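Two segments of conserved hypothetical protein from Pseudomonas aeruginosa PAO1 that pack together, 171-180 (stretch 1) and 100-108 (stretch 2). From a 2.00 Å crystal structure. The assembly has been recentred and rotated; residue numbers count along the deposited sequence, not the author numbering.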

ATOM      1  N   ASN A 171     -15.700   9.859  13.418  1.00 30.21           N
ATOM      2  CA  ASN A 171     -16.406   8.839  12.662  1.00 30.16           C
ATOM      3  C   ASN A 171     -15.243   8.030  12.102  1.00 27.18           C
ATOM      4  O   ASN A 171     -14.305   8.610  11.543  1.00 29.00           O
ATOM      5  CB  ASN A 171     -17.217   9.473  11.533  1.00 30.88           C
ATOM      6  CG  ASN A 171     -18.244  10.462  12.045  1.00 34.37           C
ATOM      7  OD1 ASN A 171     -19.211  10.081  12.698  1.00 35.29           O
ATOM      8  ND2 ASN A 171     -18.031  11.743  11.765  1.00 36.53           N
ATOM      9  N   ALA A 172     -15.261   6.714  12.288  1.00 27.91           N
ATOM     10  CA  ALA A 172     -14.151   5.902  11.807  1.00 25.85           C
ATOM     11  C   ALA A 172     -14.518   4.525  11.299  1.00 22.75           C
ATOM     12  O   ALA A 172     -15.577   3.988  11.618  1.00 23.42           O
ATOM     13  CB  ALA A 172     -13.097   5.785  12.897  1.00 23.73           C
ATOM     14  N   LEU A 173     -13.647   3.990  10.452  1.00 25.08           N
ATOM     15  CA  LEU A 173     -13.803   2.656   9.893  1.00 25.55           C
ATOM     16  C   LEU A 173     -12.458   1.970  10.118  1.00 26.02           C
ATOM     17  O   LEU A 173     -11.403   2.533   9.804  1.00 29.15           O
ATOM     18  CB  LEU A 173     -14.103   2.708   8.392  1.00 26.68           C
ATOM     19  CG  LEU A 173     -15.298   3.516   7.889  1.00 27.96           C
ATOM     20  CD1 LEU A 173     -15.347   3.404   6.379  1.00 23.14           C
ATOM     21  CD2 LEU A 173     -16.593   3.029   8.527  1.00 27.84           C
ATOM     22  N   ILE A 174     -12.495   0.783  10.713  1.00 25.03           N
ATOM     23  CA  ILE A 174     -11.278   0.023  10.985  1.00 24.49           C
ATOM     24  C   ILE A 174     -11.500  -1.425  10.560  1.00 21.43           C
ATOM     25  O   ILE A 174     -12.603  -1.949  10.683  1.00 20.77           O
ATOM     26  CB  ILE A 174     -10.912   0.090  12.478  1.00 21.23           C
ATOM     27  CG1 ILE A 174     -10.824   1.554  12.915  1.00 27.57           C
ATOM     28  CG2 ILE A 174      -9.589  -0.615  12.717  1.00 21.71           C
ATOM     29  CD1 ILE A 174     -10.796   1.754  14.398  1.00 28.70           C
ATOM     30  N   SER A 175     -10.442  -2.076  10.095  1.00 24.94           N
ATOM     31  CA  SER A 175     -10.588  -3.434   9.659  1.00 24.42           C
ATOM     32  C   SER A 175      -9.254  -4.135   9.673  1.00 26.26           C
ATOM     33  O   SER A 175      -8.215  -3.477   9.600  1.00 27.26           O
ATOM     34  CB  SER A 175     -11.162  -3.462   8.243  1.00 23.90           C
ATOM     35  OG  SER A 175     -11.201  -4.767   7.696  1.00 28.33           O
ATOM     36  N   ASP A 176      -9.274  -5.428   9.931  1.00 23.48           N
ATOM     37  CA  ASP A 176      -8.044  -6.202   9.838  1.00 23.98           C
ATOM     38  C   ASP A 176      -8.126  -7.146   8.618  1.00 23.62           C
ATOM     39  O   ASP A 176      -7.323  -8.073   8.468  1.00 25.90           O
ATOM     40  CB  ASP A 176      -7.915  -7.045  11.115  1.00 20.71           C
ATOM     41  CG  ASP A 176      -8.760  -8.316  11.164  1.00 26.93           C
ATOM     42  OD1 ASP A 176      -9.794  -8.402  10.467  1.00 27.37           O
ATOM     43  OD2 ASP A 176      -8.390  -9.239  11.926  1.00 31.16           O
ATOM     44  N   GLY A 177      -9.129  -6.904   7.773  1.00 26.94           N
ATOM     45  CA  GLY A 177      -9.329  -7.709   6.586  1.00 28.37           C
ATOM     46  C   GLY A 177     -10.448  -8.714   6.759  1.00 30.13           C
ATOM     47  O   GLY A 177     -10.928  -9.277   5.775  1.00 31.88           O
ATOM     48  N   ASP A 178     -10.790  -9.011   8.012  1.00 26.38           N
ATOM     49  CA  ASP A 178     -11.868  -9.949   8.335  1.00 28.10           C
ATOM     50  C   ASP A 178     -13.129  -9.129   8.595  1.00 24.74           C
ATOM     51  O   ASP A 178     -14.063  -9.102   7.793  1.00 23.83           O
ATOM     52  CB  ASP A 178     -11.556 -10.759   9.618  1.00 30.53           C
ATOM     53  CG  ASP A 178     -10.517 -11.853   9.411  1.00 31.88           C
ATOM     54  OD1 ASP A 178      -9.853 -12.220  10.412  1.00 36.29           O
ATOM     55  OD2 ASP A 178     -10.386 -12.362   8.282  1.00 27.65           O
ATOM     56  N   TRP A 179     -13.159  -8.542   9.782  1.00 23.05           N
ATOM     57  CA  TRP A 179     -14.261  -7.723  10.226  1.00 21.65           C
ATOM     58  C   TRP A 179     -14.030  -6.267   9.870  1.00 22.60           C
ATOM     59  O   TRP A 179     -12.905  -5.843   9.608  1.00 23.20           O
ATOM     60  CB  TRP A 179     -14.422  -7.859  11.742  1.00 20.83           C
ATOM     61  CG  TRP A 179     -13.114  -7.821  12.478  1.00 18.19           C
ATOM     62  CD1 TRP A 179     -12.369  -8.893  12.882  1.00 16.57           C
ATOM     63  CD2 TRP A 179     -12.366  -6.649  12.841  1.00 21.45           C
ATOM     64  NE1 TRP A 179     -11.201  -8.459  13.468  1.00 20.77           N
ATOM     65  CE2 TRP A 179     -11.176  -7.088  13.453  1.00 20.14           C
ATOM     66  CE3 TRP A 179     -12.582  -5.275  12.695  1.00 21.77           C
ATOM     67  CZ2 TRP A 179     -10.209  -6.204  13.922  1.00 19.48           C
ATOM     68  CZ3 TRP A 179     -11.618  -4.398  13.157  1.00 23.96           C
ATOM     69  CH2 TRP A 179     -10.446  -4.865  13.761  1.00 24.29           C
ATOM     70  N   LEU A 180     -15.100  -5.492   9.936  1.00 26.11           N
ATOM     71  CA  LEU A 180     -15.034  -4.080   9.636  1.00 25.14           C
ATOM     72  C   LEU A 180     -15.715  -3.361  10.774  1.00 25.48           C
ATOM     73  O   LEU A 180     -16.930  -3.426  10.913  1.00 23.37           O
ATOM     74  CB  LEU A 180     -15.747  -3.799   8.308  1.00 27.86           C
ATOM     75  CG  LEU A 180     -15.904  -2.369   7.787  1.00 25.90           C
ATOM     76  CD1 LEU A 180     -14.691  -1.535   8.094  1.00 29.13           C
ATOM     77  CD2 LEU A 180     -16.132  -2.433   6.295  1.00 25.39           C
TER
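Stretch 2, residues 100-108: GRYWTFAHN

An antiparallel β pair satisfies its backbone in alternation: every second residue pair exchanges two hydrogen bonds, while the pairs between them point their N-H and C=O groups outward. Stretch 2 illustrates this well. It is extended from Arg-101 to Asn-108 and runs against the strand Asn-171 to Ser-175 at 172°, the axes approaching to 4.7 Å.

Three hydrogen-bonded pairs carry the ladder. At one end Asn-108 N donates to Asn-171 O (2.9 Å) and Asn-171 N returns the bond to Asn-108 O (3.1 Å). In the middle Leu-173 N reaches Ala-106 O at 2.9 Å, and Ala-106 N reaches Leu-173 O at 3.0 Å. At the other end Thr-104 N lies 2.9 Å from Ser-175 O, and Ser-175 N 3.1 Å from Thr-104 O. Several of these acceptors are used twice, because the intervening residues bring their CA atoms close: Ile-174 CA lies 3.2 Å from Thr-104 O, and Phe-105 CA 3.3 Å from Leu-173 O, both as CA-H...O contacts. Asn-108 O also takes a second conventional bond, from the side-chain ND2 of Asn-171 at 3.3 Å.

The non-hydrogen-bonded pairs, Ala-172 with His-107 and Ile-174 with Phe-105, share one face of the sheet. There Ile-174 CG1 meets the edge of the phenyl ring, 3.4 Å from Phe-105 CD1, while Ile-174 CG2 packs 3.5 Å from Trp-103 CE3. On the other face, Leu-173 CB and Ala-106 CB are 4.4 Å apart.

Beyond Ser-175 the first stretch leaves the ladder, and other groups take over. A water bridges the two stretches, accepting from Tyr-102 N at 2.7 Å and donating to Asp-176 O at 3.2 Å. The turn also satisfies itself: Ser-175 OG accepts from Gly-177 N (3.0 Å) and donates to Trp-179 O (2.8 Å), while Asp-176 OD1 accepts from Asp-178 N at 2.7 Å. Asp-176 CB meanwhile sits over the face of the Trp-103 five-membered ring, 4.0 Å from its centroid. The edge of Trp-179 also points at the face of Trp-103, their six-membered rings 5.2 Å apart between centroids and inclined at 83°.

Charge completes the contact. Arg-101 NH1 forms a salt bridge with Asp-178 OD2 at 3.1 Å, although the hydrogen bond within it is weak, at 126°. Asp-176 OD2 lies over a face of the same guanidinium, 4.5 Å from Arg-101 NE, where it can contribute charge but receives no N-H.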

ATOM      1  N   GLY A 100       0.076  -9.889  12.470  1.00 25.58           N
ATOM      2  CA  GLY A 100       0.136 -10.601  11.205  1.00 26.14           C
ATOM      3  C   GLY A 100      -1.053 -10.341  10.298  1.00 23.53           C
ATOM      4  O   GLY A 100      -1.348 -11.134   9.400  1.00 25.42           O
ATOM      5  N   ARG A 101      -1.747  -9.235  10.555  1.00 24.49           N
ATOM      6  CA  ARG A 101      -2.902  -8.813   9.765  1.00 25.79           C
ATOM      7  C   ARG A 101      -2.691  -7.339   9.394  1.00 24.84           C
ATOM      8  O   ARG A 101      -2.134  -6.578  10.180  1.00 24.59           O
ATOM      9  CB  ARG A 101      -4.201  -8.925  10.579  1.00 28.03           C
ATOM     10  CG  ARG A 101      -4.439 -10.236  11.309  1.00 33.46           C
ATOM     11  CD  ARG A 101      -4.447 -11.449  10.388  1.00 41.08           C
ATOM     12  NE  ARG A 101      -5.454 -11.361   9.337  1.00 47.95           N
ATOM     13  CZ  ARG A 101      -6.422 -12.252   9.149  1.00 47.22           C
ATOM     14  NH1 ARG A 101      -7.285 -12.078   8.156  1.00 48.37           N
ATOM     15  NH2 ARG A 101      -6.536 -13.308   9.957  1.00 43.81           N
ATOM     16  N   TYR A 102      -3.071  -6.940   8.183  1.00 21.76           N
ATOM     17  CA  TYR A 102      -2.925  -5.532   7.811  1.00 20.28           C
ATOM     18  C   TYR A 102      -4.156  -4.793   8.310  1.00 20.78           C
ATOM     19  O   TYR A 102      -5.275  -5.196   8.034  1.00 19.68           O
ATOM     20  CB  TYR A 102      -2.781  -5.358   6.291  1.00 19.47           C
ATOM     21  CG  TYR A 102      -1.435  -5.779   5.729  1.00 20.72           C
ATOM     22  CD1 TYR A 102      -1.344  -6.798   4.776  1.00 17.75           C
ATOM     23  CD2 TYR A 102      -0.242  -5.168   6.149  1.00 22.14           C
ATOM     24  CE1 TYR A 102      -0.117  -7.202   4.268  1.00 16.38           C
ATOM     25  CE2 TYR A 102       0.994  -5.576   5.643  1.00 20.87           C
ATOM     26  CZ  TYR A 102       1.043  -6.587   4.706  1.00 22.92           C
ATOM     27  OH  TYR A 102       2.256  -7.017   4.221  1.00 21.31           O
ATOM     28  N   TRP A 103      -3.953  -3.764   9.114  1.00 22.20           N
ATOM     29  CA  TRP A 103      -5.083  -3.001   9.618  1.00 21.58           C
ATOM     30  C   TRP A 103      -5.289  -1.780   8.747  1.00 18.72           C
ATOM     31  O   TRP A 103      -4.318  -1.125   8.365  1.00 26.53           O
ATOM     32  CB  TRP A 103      -4.852  -2.568  11.069  1.00 20.49           C
ATOM     33  CG  TRP A 103      -5.176  -3.627  12.065  1.00 21.05           C
ATOM     34  CD1 TRP A 103      -4.726  -4.919  12.069  1.00 25.25           C
ATOM     35  CD2 TRP A 103      -6.005  -3.489  13.226  1.00 26.31           C
ATOM     36  NE1 TRP A 103      -5.222  -5.591  13.163  1.00 23.44           N
ATOM     37  CE2 TRP A 103      -6.011  -4.737  13.888  1.00 25.66           C
ATOM     38  CE3 TRP A 103      -6.739  -2.430  13.775  1.00 27.77           C
ATOM     39  CZ2 TRP A 103      -6.717  -4.953  15.071  1.00 23.04           C
ATOM     40  CZ3 TRP A 103      -7.441  -2.646  14.956  1.00 26.09           C
ATOM     41  CH2 TRP A 103      -7.424  -3.900  15.587  1.00 27.28           C
ATOM     42  N   THR A 104      -6.546  -1.442   8.482  1.00 22.11           N
ATOM     43  CA  THR A 104      -6.884  -0.287   7.650  1.00 20.58           C
ATOM     44  C   THR A 104      -7.746   0.675   8.477  1.00 19.60           C
ATOM     45  O   THR A 104      -8.644   0.245   9.199  1.00 22.53           O
ATOM     46  CB  THR A 104      -7.613  -0.736   6.351  1.00 23.00           C
ATOM     47  OG1 THR A 104      -6.710  -1.477   5.515  1.00 26.93           O
ATOM     48  CG2 THR A 104      -8.100   0.466   5.568  1.00 27.66           C
ATOM     49  N   PHE A 105      -7.456   1.969   8.392  1.00 23.84           N
ATOM     50  CA  PHE A 105      -8.173   2.976   9.164  1.00 23.61           C
ATOM     51  C   PHE A 105      -8.567   4.217   8.351  1.00 22.90           C
ATOM     52  O   PHE A 105      -7.770   4.764   7.587  1.00 24.13           O
ATOM     53  CB  PHE A 105      -7.278   3.378  10.338  1.00 24.78           C
ATOM     54  CG  PHE A 105      -7.849   4.440  11.242  1.00 23.61           C
ATOM     55  CD1 PHE A 105      -8.588   4.098  12.363  1.00 25.78           C
ATOM     56  CD2 PHE A 105      -7.561   5.786  11.025  1.00 26.90           C
ATOM     57  CE1 PHE A 105      -9.024   5.077  13.260  1.00 25.95           C
ATOM     58  CE2 PHE A 105      -7.997   6.771  11.917  1.00 31.98           C
ATOM     59  CZ  PHE A 105      -8.727   6.411  13.033  1.00 29.30           C
ATOM     60  N   ALA A 106      -9.807   4.655   8.517  1.00 24.13           N
ATOM     61  CA  ALA A 106     -10.295   5.844   7.840  1.00 26.30           C
ATOM     62  C   ALA A 106     -11.083   6.648   8.867  1.00 27.68           C
ATOM     63  O   ALA A 106     -11.948   6.107   9.556  1.00 26.76           O
ATOM     64  CB  ALA A 106     -11.167   5.466   6.661  1.00 26.33           C
ATOM     65  N   HIS A 107     -10.760   7.933   8.980  1.00 28.39           N
ATOM     66  CA  HIS A 107     -11.416   8.813   9.939  1.00 29.86           C
ATOM     67  C   HIS A 107     -11.950  10.107   9.312  1.00 28.69           C
ATOM     68  O   HIS A 107     -11.272  10.766   8.520  1.00 27.83           O
ATOM     69  CB  HIS A 107     -10.402   9.134  11.032  1.00 29.24           C
ATOM     70  CG  HIS A 107     -10.774  10.339  11.847  1.00 30.58           C
ATOM     71  ND1 HIS A 107      -9.874  11.327  12.185  1.00 32.78           N
ATOM     72  CD2 HIS A 107     -11.959  10.714  12.385  1.00 31.19           C
ATOM     73  CE1 HIS A 107     -10.485  12.252  12.902  1.00 32.15           C
ATOM     74  NE2 HIS A 107     -11.753  11.905  13.036  1.00 29.20           N
ATOM     75  N   ASN A 108     -13.187  10.435   9.654  1.00 33.96           N
ATOM     76  CA  ASN A 108     -13.830  11.647   9.177  1.00 39.08           C
ATOM     77  C   ASN A 108     -14.152  12.486  10.400  1.00 41.19           C
ATOM     78  O   ASN A 108     -14.798  12.008  11.332  1.00 39.49           O
ATOM     79  CB  ASN A 108     -15.121  11.317   8.433  1.00 43.01           C
ATOM     80  CG  ASN A 108     -15.912  12.558   8.066  1.00 48.67           C
ATOM     81  OD1 ASN A 108     -17.029  12.770   8.542  1.00 50.07           O
ATOM     82  ND2 ASN A 108     -15.321  13.401   7.223  1.00 49.07           N
TER
HETATM   83  O   HOH W   1      -4.689  -8.581   6.756  1.00 19.57           O